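Local coordinates for peptidoglycan recognition protein SA CG11709-PA (PDB 1SXR) that recognises peptidoglycan of Gram-positive bacteria and thereby activates the Toll pathway of Drosophila innate immunity, at residues 23-29 with 66-72; 31-37 with 102-107; 73-78 with 89-94. The contacts are given in a common frame with arbitrary orientation. Where two conformers were deposited one is given. Numbering follows the deposited sequence.

Contact 1 joins a loop to the end of helix 50-67 and the loop after it, contact 3 joins the loops flanking strands 78-80 and 86-88, and contact 2 lies where strands 35-42 and 106-111 begin, all in one amidase-type (PGRP) domain. Along the chain, contacts 1 and 2 alternate; contact 1 closes before contact 3 opens, and contact 3 falls wholly between the segments of contact 2. Centres of contacts 1 and 3 lie about 10 Å apart, 2 and 3 about 11 Å, 1 and 2 about 18 Å. L28 and H29 pack on L94. Residues 71-76, inferred to bind peptidoglycan, are divided between contact 1 (71-72) and contact 3 (73-76).

Contact 1. Residues 23-29 with 66-72; sequences KPSLGLH and QNELDFN
One carbonyl, N72 O, gathers three donors of different kinds: the backbone amide of L26 (L26 N to N72 O 2.8 Å, nearly straight), the side-chain amide of Q66 (Q66 NE2 to N72 O 2.9 Å), and a CA-H...O contact from S25 (S25 CA to N72 O 3.4 Å). Segment 23-29 has no regular structure, and 66-67 belong to helix 50-67; the closest CA pair is L26 with N72, at 4.7 Å. Q66 is buried, with chi1 m and chi2 t, and its NE2 also donates to P24 O (3.1 Å), so a single amide group bridges both segments. D70, with phi 66° and psi 30°, is where the chain turns back after the helix, bringing N72 beside Q66. S25 (chi1 t) forms an ST turn, its OG accepting from G27 N at 3.0 Å. L26 (m, t) points toward 66-72, L26 CG to Q66 NE2 being 3.8 Å; the edge of the H29 ring meets N72, H29 CD2 to N72 ND2 at 3.6 Å. Water 1 links K23 NZ (3.0 Å) to N67 ND2 (3.2 Å); water 2 lies 2.7 Å from H29 NE2 and accepts weakly from N72 ND2 (3.4 Å). F71 and N72 begin the 71-76 region inferred to bind peptidoglycan. This surface contact joins the loop between helix 17-20 and strand 35-42 to the C-terminal end of helix 50-67 and the loop that follows it, with K17 and Q62 hydrogen-bonding K23 from those two helices.

Contact 2. Residues 31-37 with 102-107; sequences QVRPIRY and YNAIGT. With SO4 (sulfate ion), chain C; EDO (1,2-ethanediol), chain E.
Y102 (chi1 m, chi2 -92°) sends its ring edge into the face of Y37 (chi1 m), a T-shaped pair with centroids 5.0 Å apart and planes at 82°. Water 6 lies 2.8 Å from Y102 OH and 3.0 Å from Y37 OH; Y102 OH also hydrogen-bonds O of H178, in the C-terminal His tag. The backbone amides of N103 and A104, in the loop before strand 106-111, bind a sulfate, probably from the crystallisation liquor (N103 N to SO4 O1 2.8 Å, A104 N to SO4 O1 3.2 Å). N103 O accepts from Q31 NE2 at 2.9 Å, and A104 O takes water 4 (2.7 Å), which accepts from V32 N (3.0 Å). Strands 35-42 and 106-111 are parallel neighbours in the mixed amidase-type sheet; segment 31-37 enters its strand just after a cis peptide bond before P34. I105 CD1 reaches Y37 CD2 at 3.9 Å, and water 5 joins I105 O (2.8 Å) to R36 N (2.9 Å). G106 CA lies 4.4 Å from Y37 CA; G106 O is the second acceptor of Q31 NE2 (2.9 Å), after N103 O. T107 N donates to Y37 O at 2.9 Å, while T107 OG1 sits 2.8 Å from water 3, which donates to Q31 OE1 (2.7 Å).

Contact 3. Residues 73-78 with 89-94; sequences DISYNF and GTGWGL. With EDO (1,2-ethanediol), chain D.
This is a buried loop-to-loop contact near the centre of the chain, where the loop entering strand 78-80 is laced to the loop leaving strand 86-88; N77 and T90 are closest, CA to CA 4.3 Å. T90 N donates to Y76 O (2.9 Å), and N77 O accepts from both G89 N and G91 N (2.9 Å each). T90 (chi1 m) points toward 73-78 and donates from OG1 to I74 O at 2.8 Å. Strands 78-80 and 86-88 are antiparallel neighbours in the amidase-type sheet; backbone bonding continues past them, but irregularly, with N77 O accepting twice. D73 to Y76 belong to the 71-76 region inferred to bind peptidoglycan. G91 to L94 form a type II turn, with G91 (phi 89°) and G93 (phi 76°) at positive phi. N77 (chi1 m, chi2 90°) closes it: its ND2 donates to G91 O and L94 O, 2.8 Å each, while its OD1 takes G108 N. F78 (chi1 m) sets its ring edge on the face of W92, F78 CE2 3.5 Å from W92 CD2; the centroids of the F78 ring and the five-membered ring of W92 are 4.6 Å apart, planes at 65°. Water 7 donates to D73 OD2 (2.8 Å) and T90 O (2.9 Å); D73 OD2 also salt-bridges K17.

Contact 1. Residues 23-29 with 66-72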
loop_
_atom_site.group_PDB
_atom_site.type_symbol
_atom_site.label_atom_id
_atom_site.label_comp_id
_atom_site.label_asym_id
_atom_site.label_seq_id
_atom_site.Cartn_x
_atom_site.Cartn_y
_atom_site.Cartn_z
ATOM N N LYS A 23 -7.574 0.376 -15.122
ATOM C CA LYS A 23 -9.019 0.458 -15.362
ATOM C C LYS A 23 -9.722 1.076 -14.159
ATOM O O LYS A 23 -9.182 1.103 -13.055
ATOM C CB LYS A 23 -9.605 -0.945 -15.592
ATOM C CG LYS A 23 -9.063 -1.584 -16.861
ATOM C CD LYS A 23 -9.710 -2.906 -17.210
ATOM C CE LYS A 23 -9.430 -3.228 -18.678
ATOM N NZ LYS A 23 -9.365 -4.691 -18.984
ATOM N N PRO A 24 -10.939 1.575 -14.348
ATOM C CA PRO A 24 -11.691 2.120 -13.221
ATOM C C PRO A 24 -11.997 1.073 -12.153
ATOM O O PRO A 24 -12.066 -0.118 -12.456
ATOM C CB PRO A 24 -13.009 2.589 -13.871
ATOM C CG PRO A 24 -12.626 2.791 -15.310
ATOM C CD PRO A 24 -11.676 1.674 -15.626
ATOM N N SER A 25 -12.192 1.535 -10.923
ATOM C CA SER A 25 -12.786 0.681 -9.908
ATOM C C SER A 25 -14.165 0.189 -10.338
ATOM O O SER A 25 -14.890 0.872 -11.100
ATOM C CB SER A 25 -12.894 1.447 -8.593
ATOM O OG SER A 25 -13.648 0.717 -7.636
ATOM N N LEU A 26 -14.517 -0.999 -9.859
ATOM C CA LEU A 26 -15.840 -1.565 -10.095
ATOM C C LEU A 26 -16.847 -1.087 -9.059
ATOM O O LEU A 26 -18.037 -1.421 -9.142
ATOM C CB LEU A 26 -15.785 -3.100 -10.118
ATOM C CG LEU A 26 -14.896 -3.640 -11.237
ATOM C CD1 LEU A 26 -14.637 -5.109 -11.050
ATOM C CD2 LEU A 26 -15.516 -3.351 -12.598
ATOM N N GLY A 27 -16.384 -0.338 -8.064
ATOM C CA GLY A 27 -17.292 0.169 -7.028
ATOM C C GLY A 27 -16.545 0.964 -5.982
ATOM O O GLY A 27 -15.695 0.451 -5.265
ATOM N N LEU A 28 -16.890 2.232 -5.871
ATOM C CA LEU A 28 -16.148 3.116 -4.986
ATOM C C LEU A 28 -16.777 3.100 -3.602
ATOM O O LEU A 28 -17.997 3.243 -3.459
ATOM C CB LEU A 28 -16.132 4.543 -5.553
ATOM C CG LEU A 28 -15.431 4.663 -6.905
ATOM C CD1 LEU A 28 -15.800 5.970 -7.615
ATOM C CD2 LEU A 28 -13.904 4.550 -6.754
ATOM N N HIS A 29 -15.945 2.928 -2.584
ATOM C CA HIS A 29 -16.394 2.994 -1.192
ATOM C C HIS A 29 -15.508 3.975 -0.463
ATOM O O HIS A 29 -14.290 3.793 -0.367
ATOM C CB HIS A 29 -16.385 1.606 -0.551
ATOM C CG HIS A 29 -17.399 0.682 -1.153
ATOM N ND1 HIS A 29 -18.722 0.664 -0.768
ATOM C CD2 HIS A 29 -17.287 -0.222 -2.158
ATOM C CE1 HIS A 29 -19.378 -0.229 -1.497
ATOM N NE2 HIS A 29 -18.529 -0.770 -2.359
ATOM N N GLN A 66 -9.330 -7.791 -9.596
ATOM C CA GLN A 66 -10.724 -7.540 -9.967
ATOM C C GLN A 66 -11.465 -8.775 -10.435
ATOM O O GLN A 66 -12.626 -8.969 -10.051
ATOM C CB GLN A 66 -10.807 -6.464 -11.055
ATOM C CG GLN A 66 -10.538 -5.075 -10.498
ATOM C CD GLN A 66 -10.667 -3.984 -11.575
ATOM O OE1 GLN A 66 -10.255 -4.196 -12.724
ATOM N NE2 GLN A 66 -11.234 -2.832 -11.199
ATOM N N ASN A 67 -10.815 -9.605 -11.250
ATOM C CA ASN A 67 -11.535 -10.669 -11.952
ATOM C C ASN A 67 -11.363 -12.050 -11.364
ATOM O O ASN A 67 -12.134 -12.962 -11.722
ATOM C CB ASN A 67 -11.133 -10.680 -13.419
ATOM C CG ASN A 67 -11.427 -9.358 -14.107
ATOM O OD1 ASN A 67 -12.336 -8.632 -13.719
ATOM N ND2 ASN A 67 -10.645 -9.036 -15.110
ATOM N N GLU A 68 -10.364 -12.231 -10.500
ATOM C CA GLU A 68 -10.172 -13.519 -9.842
ATOM C C GLU A 68 -10.414 -13.429 -8.349
ATOM O O GLU A 68 -10.980 -14.342 -7.742
ATOM C CB GLU A 68 -8.795 -14.105 -10.130
ATOM C CG GLU A 68 -8.599 -14.492 -11.593
ATOM C CD GLU A 68 -9.598 -15.540 -12.073
ATOM O OE1 GLU A 68 -9.908 -16.484 -11.304
ATOM O OE2 GLU A 68 -10.050 -15.426 -13.237
ATOM N N LEU A 69 -9.991 -12.333 -7.736
ATOM C CA LEU A 69 -10.164 -12.207 -6.287
ATOM C C LEU A 69 -11.450 -11.471 -5.939
ATOM O O LEU A 69 -11.812 -11.371 -4.765
ATOM C CB LEU A 69 -8.963 -11.506 -5.658
ATOM C CG LEU A 69 -7.609 -12.189 -5.846
ATOM C CD1 LEU A 69 -6.557 -11.476 -5.056
ATOM C CD2 LEU A 69 -7.726 -13.676 -5.424
ATOM N N ASP A 70 -12.136 -10.957 -6.958
ATOM C CA ASP A 70 -13.443 -10.317 -6.790
ATOM C C ASP A 70 -13.381 -9.026 -5.982
ATOM O O ASP A 70 -14.345 -8.650 -5.298
ATOM C CB ASP A 70 -14.452 -11.284 -6.142
ATOM C CG ASP A 70 -14.699 -12.506 -6.990
ATOM O OD1 ASP A 70 -14.566 -12.416 -8.229
ATOM O OD2 ASP A 70 -15.027 -13.604 -6.506
ATOM N N PHE A 71 -12.249 -8.334 -6.057
ATOM C CA PHE A 71 -12.120 -7.023 -5.440
ATOM C C PHE A 71 -12.591 -5.946 -6.433
ATOM O O PHE A 71 -12.684 -6.191 -7.641
ATOM C CB PHE A 71 -10.663 -6.723 -5.095
ATOM C CG PHE A 71 -10.034 -7.687 -4.149
ATOM C CD1 PHE A 71 -10.806 -8.440 -3.276
ATOM C CD2 PHE A 71 -8.643 -7.781 -4.086
ATOM C CE1 PHE A 71 -10.200 -9.327 -2.392
ATOM C CE2 PHE A 71 -8.023 -8.666 -3.207
ATOM C CZ PHE A 71 -8.809 -9.429 -2.374
ATOM N N ASN A 72 -12.847 -4.749 -5.919
ATOM C CA ASN A 72 -13.335 -3.672 -6.778
ATOM C C ASN A 72 -12.194 -3.045 -7.569
ATOM O O ASN A 72 -12.420 -2.452 -8.615
ATOM C CB ASN A 72 -14.063 -2.612 -5.949
ATOM C CG ASN A 72 -15.447 -3.072 -5.547
ATOM O OD1 ASN A 72 -16.125 -3.730 -6.330
ATOM N ND2 ASN A 72 -15.837 -2.782 -4.314
HETATM O O HOH W 1 -10.214 -6.297 -16.614
HETATM O O HOH W 2 -19.246 -2.558 -4.272
#

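Contact 2. Residues 31-37 with 102-107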
loop_
_atom_site.group_PDB
_atom_site.type_symbol
_atom_site.label_atom_id
_atom_site.label_comp_id
_atom_site.label_asym_id
_atom_site.label_seq_id
_atom_site.Cartn_x
_atom_site.Cartn_y
_atom_site.Cartn_z
ATOM N N GLN A 31 -13.734 6.383 2.417
ATOM C CA GLN A 31 -13.292 6.365 3.814
ATOM C C GLN A 31 -13.586 7.693 4.499
ATOM O O GLN A 31 -13.800 8.720 3.841
ATOM C CB GLN A 31 -11.778 6.133 3.883
ATOM C CG GLN A 31 -11.338 4.811 3.294
ATOM C CD GLN A 31 -9.857 4.675 3.234
ATOM O OE1 GLN A 31 -9.169 5.608 2.787
ATOM N NE2 GLN A 31 -9.342 3.512 3.675
ATOM N N VAL A 32 -13.570 7.659 5.820
ATOM C CA VAL A 32 -13.676 8.862 6.633
ATOM C C VAL A 32 -12.273 9.379 6.890
ATOM O O VAL A 32 -11.419 8.670 7.416
ATOM C CB VAL A 32 -14.328 8.537 7.976
ATOM C CG1 VAL A 32 -14.307 9.761 8.921
ATOM C CG2 VAL A 32 -15.761 8.065 7.742
ATOM N N ARG A 33 -12.040 10.631 6.537
ATOM C CA ARG A 33 -10.707 11.204 6.729
ATOM C C ARG A 33 -10.704 12.079 7.963
ATOM O O ARG A 33 -11.739 12.608 8.340
ATOM C CB ARG A 33 -10.279 11.988 5.492
ATOM C CG ARG A 33 -10.146 11.059 4.305
ATOM C CD ARG A 33 -9.602 11.688 3.051
ATOM N NE ARG A 33 -10.656 12.280 2.241
ATOM C CZ ARG A 33 -10.576 12.441 0.929
ATOM N NH1 ARG A 33 -9.490 12.040 0.274
ATOM N NH2 ARG A 33 -11.585 12.996 0.265
ATOM N N PRO A 34 -9.553 12.226 8.611
ATOM C CA PRO A 34 -8.282 11.620 8.196
ATOM C C PRO A 34 -8.170 10.155 8.632
ATOM O O PRO A 34 -8.806 9.718 9.610
ATOM C CB PRO A 34 -7.237 12.485 8.913
ATOM C CG PRO A 34 -7.931 12.959 10.144
ATOM C CD PRO A 34 -9.405 13.058 9.817
ATOM N N ILE A 35 -7.392 9.391 7.865
ATOM C CA ILE A 35 -7.173 7.983 8.150
ATOM C C ILE A 35 -6.108 7.867 9.221
ATOM O O ILE A 35 -5.132 8.632 9.201
ATOM C CB ILE A 35 -6.731 7.289 6.858
ATOM C CG1 ILE A 35 -7.947 7.060 5.960
ATOM C CG2 ILE A 35 -5.999 5.974 7.139
ATOM C CD1 ILE A 35 -8.835 5.936 6.442
ATOM N N ARG A 36 -6.285 6.920 10.135
ATOM C CA ARG A 36 -5.468 6.841 11.342
ATOM C C ARG A 36 -4.515 5.670 11.369
ATOM O O ARG A 36 -3.750 5.507 12.323
ATOM C CB ARG A 36 -6.369 6.817 12.582
ATOM C CG ARG A 36 -7.201 8.082 12.678
ATOM C CD ARG A 36 -7.963 8.251 13.965
ATOM N NE ARG A 36 -8.860 9.401 13.831
ATOM C CZ ARG A 36 -8.522 10.671 14.045
ATOM N NH1 ARG A 36 -7.291 10.997 14.429
ATOM N NH2 ARG A 36 -9.430 11.630 13.886
ATOM N N TYR A 37 -4.570 4.854 10.312
ATOM C CA TYR A 37 -3.728 3.674 10.178
ATOM C C TYR A 37 -3.119 3.561 8.780
ATOM O O TYR A 37 -3.805 3.771 7.795
ATOM C CB TYR A 37 -4.574 2.427 10.430
ATOM C CG TYR A 37 -4.950 2.251 11.882
ATOM C CD1 TYR A 37 -4.026 1.741 12.793
ATOM C CD2 TYR A 37 -6.208 2.588 12.340
ATOM C CE1 TYR A 37 -4.350 1.570 14.122
ATOM C CE2 TYR A 37 -6.551 2.407 13.668
ATOM C CZ TYR A 37 -5.613 1.905 14.549
ATOM O OH TYR A 37 -5.936 1.709 15.879
ATOM N N TYR A 102 -8.632 -3.506 8.398
ATOM C CA TYR A 102 -7.911 -2.247 8.186
ATOM C C TYR A 102 -8.124 -1.658 6.806
ATOM O O TYR A 102 -7.360 -0.794 6.372
ATOM C CB TYR A 102 -6.405 -2.397 8.511
ATOM C CG TYR A 102 -6.159 -2.456 10.019
ATOM C CD1 TYR A 102 -5.890 -1.311 10.736
ATOM C CD2 TYR A 102 -6.256 -3.651 10.699
ATOM C CE1 TYR A 102 -5.714 -1.369 12.115
ATOM C CE2 TYR A 102 -6.065 -3.734 12.076
ATOM C CZ TYR A 102 -5.788 -2.564 12.761
ATOM O OH TYR A 102 -5.591 -2.582 14.115
ATOM N N ASN A 103 -9.152 -2.115 6.091
ATOM C CA ASN A 103 -9.441 -1.562 4.784
ATOM C C ASN A 103 -10.245 -0.267 4.875
ATOM O O ASN A 103 -9.843 0.741 4.289
ATOM C CB ASN A 103 -10.189 -2.576 3.929
ATOM C CG ASN A 103 -9.342 -3.788 3.612
ATOM O OD1 ASN A 103 -8.191 -3.654 3.212
ATOM N ND2 ASN A 103 -9.920 -4.978 3.749
ATOM N N ALA A 104 -11.351 -0.272 5.629
ATOM C CA ALA A 104 -12.121 0.955 5.817
ATOM C C ALA A 104 -11.311 2.013 6.574
ATOM O O ALA A 104 -11.429 3.200 6.285
ATOM C CB ALA A 104 -13.419 0.662 6.574
ATOM N N ILE A 105 -10.509 1.584 7.547
ATOM C CA ILE A 105 -9.821 2.551 8.443
ATOM C C ILE A 105 -8.315 2.743 8.186
ATOM O O ILE A 105 -7.649 3.501 8.897
ATOM C CB ILE A 105 -10.047 2.198 9.934
ATOM C CG1 ILE A 105 -9.366 0.870 10.255
ATOM C CG2 ILE A 105 -11.548 2.233 10.273
ATOM C CD1 ILE A 105 -9.382 0.453 11.751
ATOM N N GLY A 106 -7.773 2.086 7.166
ATOM C CA GLY A 106 -6.342 2.205 6.898
ATOM C C GLY A 106 -6.032 2.520 5.443
ATOM O O GLY A 106 -6.866 2.304 4.555
ATOM N N THR A 107 -4.825 3.025 5.208
ATOM C CA THR A 107 -4.272 3.173 3.881
ATOM C C THR A 107 -3.230 2.094 3.701
ATOM O O THR A 107 -2.284 2.061 4.473
ATOM C CB THR A 107 -3.583 4.538 3.737
ATOM O OG1 THR A 107 -4.551 5.568 3.961
ATOM C CG2 THR A 107 -3.124 4.725 2.322
HETATM S S SO4 C . -12.687 -3.851 6.642
HETATM O O1 SO4 C . -11.579 -3.093 7.199
HETATM O O2 SO4 C . -12.176 -4.989 5.922
HETATM O O3 SO4 C . -13.390 -3.054 5.672
HETATM O O4 SO4 C . -13.515 -4.335 7.720
HETATM C C1 EDO E . -14.088 13.926 3.890
HETATM O O1 EDO E . -12.922 14.705 4.205
HETATM C C2 EDO E . -13.895 12.490 4.359
HETATM O O2 EDO E . -14.299 12.363 5.727
HETATM O O HOH W 3 -6.671 6.652 2.403
HETATM O O HOH W 4 -12.894 5.181 7.282
HETATM O O HOH W 5 -8.814 5.525 10.364
HETATM O O HOH W 6 -5.082 -1.155 16.419
#

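Contact 3. Residues 73-78 with 89-94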
loop_
_atom_site.group_PDB
_atom_site.type_symbol
_atom_site.label_atom_id
_atom_site.label_comp_id
_atom_site.label_asym_id
_atom_site.label_seq_id
_atom_site.Cartn_x
_atom_site.Cartn_y
_atom_site.Cartn_z
ATOM N N ASP A 73 -10.968 -3.209 -7.079
ATOM C CA ASP A 73 -9.803 -2.563 -7.696
ATOM C C ASP A 73 -8.560 -3.307 -7.186
ATOM O O ASP A 73 -8.663 -4.228 -6.342
ATOM C CB ASP A 73 -9.768 -1.088 -7.289
ATOM C CG ASP A 73 -9.080 -0.211 -8.298
ATOM O OD1 ASP A 73 -8.293 -0.727 -9.118
ATOM O OD2 ASP A 73 -9.228 1.043 -8.288
ATOM N N ILE A 74 -7.398 -2.918 -7.696
ATOM C CA ILE A 74 -6.158 -3.374 -7.078
ATOM C C ILE A 74 -6.258 -3.165 -5.553
ATOM O O ILE A 74 -6.794 -2.146 -5.072
ATOM C CB ILE A 74 -4.943 -2.647 -7.703
ATOM C CG1 ILE A 74 -3.647 -3.420 -7.455
ATOM C CG2 ILE A 74 -4.915 -1.183 -7.431
ATOM C CD1 ILE A 74 -2.640 -3.169 -8.569
ATOM N N SER A 75 -5.799 -4.149 -4.777
ATOM C CA SER A 75 -6.180 -4.203 -3.351
ATOM C C SER A 75 -5.592 -3.045 -2.545
ATOM O O SER A 75 -6.225 -2.528 -1.599
ATOM C CB SER A 75 -5.738 -5.523 -2.734
ATOM O OG SER A 75 -4.319 -5.575 -2.708
ATOM N N TYR A 76 -4.376 -2.656 -2.911
ATOM C CA TYR A 76 -3.618 -1.649 -2.136
ATOM C C TYR A 76 -4.038 -0.244 -2.500
ATOM O O TYR A 76 -4.415 0.010 -3.648
ATOM C CB TYR A 76 -2.110 -1.798 -2.426
ATOM C CG TYR A 76 -1.644 -3.228 -2.367
ATOM C CD1 TYR A 76 -1.515 -3.887 -1.151
ATOM C CD2 TYR A 76 -1.342 -3.905 -3.521
ATOM C CE1 TYR A 76 -1.099 -5.226 -1.112
ATOM C CE2 TYR A 76 -0.907 -5.218 -3.498
ATOM C CZ TYR A 76 -0.797 -5.865 -2.297
ATOM O OH TYR A 76 -0.364 -7.183 -2.250
ATOM N N ASN A 77 -3.933 0.700 -1.564
ATOM C CA ASN A 77 -4.191 2.102 -1.946
ATOM C C ASN A 77 -3.100 2.666 -2.846
ATOM O O ASN A 77 -3.398 3.400 -3.775
ATOM C CB ASN A 77 -4.403 2.965 -0.706
ATOM C CG ASN A 77 -5.688 2.598 0.033
ATOM O OD1 ASN A 77 -5.670 1.755 0.904
ATOM N ND2 ASN A 77 -6.814 3.197 -0.364
ATOM N N PHE A 78 -1.844 2.313 -2.553
ATOM C CA PHE A 78 -0.661 2.733 -3.354
ATOM C C PHE A 78 0.338 1.616 -3.452
ATOM O O PHE A 78 0.409 0.738 -2.575
ATOM C CB PHE A 78 0.032 3.924 -2.684
ATOM C CG PHE A 78 -0.855 5.136 -2.612
ATOM C CD1 PHE A 78 -1.065 5.901 -3.758
ATOM C CD2 PHE A 78 -1.499 5.473 -1.435
ATOM C CE1 PHE A 78 -1.928 7.015 -3.724
ATOM C CE2 PHE A 78 -2.363 6.572 -1.394
ATOM C CZ PHE A 78 -2.575 7.338 -2.530
ATOM N N GLY A 89 -3.108 2.927 -6.602
ATOM C CA GLY A 89 -3.923 1.719 -6.705
ATOM C C GLY A 89 -5.362 2.138 -6.511
ATOM O O GLY A 89 -5.965 2.836 -7.349
ATOM N N THR A 90 -5.917 1.731 -5.383
ATOM C CA THR A 90 -7.219 2.188 -4.983
ATOM C C THR A 90 -7.254 3.704 -4.770
ATOM O O THR A 90 -8.269 4.345 -5.012
ATOM C CB THR A 90 -7.626 1.390 -3.741
ATOM O OG1 THR A 90 -8.128 0.099 -4.148
ATOM C CG2 THR A 90 -8.793 2.039 -3.059
ATOM N N GLY A 91 -6.129 4.281 -4.349
ATOM C CA GLY A 91 -6.019 5.737 -4.155
ATOM C C GLY A 91 -6.402 6.277 -2.788
ATOM O O GLY A 91 -6.922 5.554 -1.943
ATOM N N TRP A 92 -6.132 7.561 -2.545
ATOM C CA TRP A 92 -6.473 8.137 -1.240
ATOM C C TRP A 92 -7.971 8.134 -0.978
ATOM O O TRP A 92 -8.768 8.476 -1.864
ATOM C CB TRP A 92 -6.049 9.609 -1.148
ATOM C CG TRP A 92 -4.603 9.902 -0.952
ATOM C CD1 TRP A 92 -3.816 10.670 -1.769
ATOM C CD2 TRP A 92 -3.744 9.454 0.124
ATOM N NE1 TRP A 92 -2.533 10.727 -1.271
ATOM C CE2 TRP A 92 -2.463 10.010 -0.109
ATOM C CE3 TRP A 92 -3.937 8.697 1.286
ATOM C CZ2 TRP A 92 -1.381 9.790 0.738
ATOM C CZ3 TRP A 92 -2.849 8.479 2.137
ATOM C CH2 TRP A 92 -1.583 9.020 1.845
ATOM N N GLY A 93 -8.343 7.807 0.257
ATOM C CA GLY A 93 -9.723 8.013 0.723
ATOM C C GLY A 93 -10.743 7.021 0.215
ATOM O O GLY A 93 -11.956 7.235 0.366
ATOM N N LEU A 94 -10.262 5.935 -0.394
ATOM C CA LEU A 94 -11.149 4.897 -0.896
ATOM C C LEU A 94 -10.742 3.587 -0.235
ATOM O O LEU A 94 -9.557 3.322 -0.004
ATOM C CB LEU A 94 -11.035 4.775 -2.416
ATOM C CG LEU A 94 -11.672 5.931 -3.212
ATOM C CD1 LEU A 94 -11.182 5.938 -4.659
ATOM C CD2 LEU A 94 -13.171 5.840 -3.200
HETATM C C1 EDO D . -4.158 -9.809 -2.854
HETATM O O1 EDO D . -4.777 -10.491 -1.748
HETATM C C2 EDO D . -3.201 -8.742 -2.331
HETATM O O2 EDO D . -3.850 -7.929 -1.349
HETATM O O HOH W 7 -10.330 2.900 -6.489
#